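Local coordinates for beta subunit of photoactivated adenylyl cyclase (Beggiatoa sp. PS, PDB 5M2A) that makes cyclic AMP from ATP under blue-light control, sensing light with a flavin-binding BLUF domain joined to an adenylyl cyclase catalytic domain, at the interface of chains A and B. Residues are numbered along the deposited sequence; one frame, centred on the assembly and turned at random. Chains: chain A/B, Beta subunit of photoactivated adenylyl cyclase.

The interface of chains A and B. Residues chain A 11, 80, 120, 123; chain B 118-119, 122-123.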
loop_
_atom_site.group_PDB
_atom_site.type_symbol
_atom_site.label_atom_id
_atom_site.label_comp_id
_atom_site.label_asym_id
_atom_site.label_seq_id
_atom_site.Cartn_x
_atom_site.Cartn_y
_atom_site.Cartn_z
ATOM N N ILE A 11 -9.495 -4.729 -18.094
ATOM C CA ILE A 11 -8.342 -4.277 -18.852
ATOM C C ILE A 11 -7.287 -5.376 -18.826
ATOM O O ILE A 11 -7.261 -6.236 -17.939
ATOM C CB ILE A 11 -7.768 -2.963 -18.304
ATOM C CG1 ILE A 11 -7.426 -3.121 -16.826
ATOM C CG2 ILE A 11 -8.761 -1.846 -18.492
ATOM C CD1 ILE A 11 -6.873 -1.863 -16.209
ATOM N N LEU A 80 -12.472 -4.743 -13.780
ATOM C CA LEU A 80 -12.639 -3.480 -13.070
ATOM C C LEU A 80 -14.035 -3.269 -12.520
ATOM O O LEU A 80 -14.200 -2.554 -11.525
ATOM C CB LEU A 80 -12.313 -2.304 -13.992
ATOM C CG LEU A 80 -10.877 -2.192 -14.483
ATOM C CD1 LEU A 80 -10.788 -1.001 -15.411
ATOM C CD2 LEU A 80 -9.927 -2.048 -13.308
ATOM N N THR A 120 -5.201 5.102 -17.515
ATOM C CA THR A 120 -5.067 3.651 -17.463
ATOM C C THR A 120 -3.644 3.248 -17.116
ATOM O O THR A 120 -3.432 2.349 -16.297
ATOM C CB THR A 120 -5.502 3.026 -18.789
ATOM O OG1 THR A 120 -6.828 3.457 -19.104
ATOM C CG2 THR A 120 -5.503 1.510 -18.676
ATOM N N HIS A 123 -3.253 3.852 -13.570
ATOM C CA HIS A 123 -3.981 2.816 -12.846
ATOM C C HIS A 123 -3.135 1.559 -12.687
ATOM O O HIS A 123 -3.066 0.971 -11.599
ATOM C CB HIS A 123 -5.285 2.510 -13.599
ATOM C CG HIS A 123 -6.253 1.642 -12.847
ATOM N ND1 HIS A 123 -6.108 0.276 -12.731
ATOM C CD2 HIS A 123 -7.411 1.948 -12.217
ATOM C CE1 HIS A 123 -7.125 -0.221 -12.046
ATOM N NE2 HIS A 123 -7.928 0.776 -11.717
ATOM N N THR B 118 -15.182 4.513 -16.020
ATOM C CA THR B 118 -14.904 3.317 -15.225
ATOM C C THR B 118 -13.473 3.315 -14.692
ATOM O O THR B 118 -13.242 3.047 -13.504
ATOM C CB THR B 118 -15.163 2.057 -16.057
ATOM O OG1 THR B 118 -16.548 1.986 -16.415
ATOM C CG2 THR B 118 -14.801 0.810 -15.263
ATOM N N ILE B 119 -12.498 3.603 -15.551
ATOM C CA ILE B 119 -11.097 3.503 -15.142
ATOM C C ILE B 119 -10.738 4.625 -14.172
ATOM O O ILE B 119 -9.976 4.426 -13.222
ATOM C CB ILE B 119 -10.179 3.499 -16.381
ATOM C CG1 ILE B 119 -8.739 3.179 -15.996
ATOM C CG2 ILE B 119 -10.229 4.811 -17.143
ATOM C CD1 ILE B 119 -8.503 1.704 -15.682
ATOM N N SER B 122 -12.210 3.848 -10.767
ATOM C CA SER B 122 -11.392 2.803 -10.160
ATOM C C SER B 122 -10.054 3.363 -9.697
ATOM O O SER B 122 -9.562 3.022 -8.612
ATOM C CB SER B 122 -11.180 1.674 -11.163
ATOM O OG SER B 122 -10.438 0.619 -10.586
ATOM N N HIS B 123 -9.448 4.215 -10.520
ATOM C CA HIS B 123 -8.211 4.886 -10.140
ATOM C C HIS B 123 -8.370 5.634 -8.824
ATOM O O HIS B 123 -7.492 5.579 -7.953
ATOM C CB HIS B 123 -7.797 5.842 -11.258
ATOM C CG HIS B 123 -6.411 6.380 -11.109
ATOM N ND1 HIS B 123 -6.068 7.292 -10.135
ATOM C CD2 HIS B 123 -5.285 6.153 -11.826
ATOM C CE1 HIS B 123 -4.788 7.599 -10.255
ATOM N NE2 HIS B 123 -4.289 6.920 -11.273
HETATM O O HOH W 1 -12.445 -0.825 -9.997
#
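A:His123 meets B:Ser122 in the polar part of this patch, a compact example of how one imidazole can serve a dimer interface through both its edge and its face. Ring nitrogen NE2 of A:His123 lies 2.8 Å from the hydroxyl OG of B:Ser122, in a nearly straight hydrogen bond; which partner donates cannot be told from the coordinates. The hydroxyl approaches in the plane of the ring, at its edge. A:His123 has CG trans to its backbone N (chi1 -170°) and the ring turned by chi2 -78°, which brings NE2 to the serine and a face to B:Ile119. B:Ser122 holds OG opposite its own backbone N (chi1 -178°), which points the hydroxyl off the helix toward the partner chain. Water 1 joins the same OG to the strand on the other subunit, lying 2.9 Å from the backbone carbonyl O of A:Leu80.

The apolar part centres on B:Ile119. Its CD1 methyl covers one face of the A:His123 ring in a CH-pi contact, 3.8 Å from the centroid and shifted toward the rim. Methyl CD1 of A:Leu80 packs against that same CD1 at 3.6 Å, and CD1 of A:Ile11 touches it more loosely at 4.0 Å. Lower on the isoleucine, CG1 rests 3.7 Å from OG1 of A:Thr120. Ring carbon CD2 of A:His123 lies 3.7 Å from CA of B:His123, packing on the partner's helix backbone. Held at its edge by the serine and over one face by the methyl, the ring is probably restrained from turning about CB-CG.

Helices 110-129 of chain A and 110-128 of chain B meet here, beside chain A strands 5-14 and 77-83 of the BLUF domain. Such packing could help carry the light signal toward the cyclase domains.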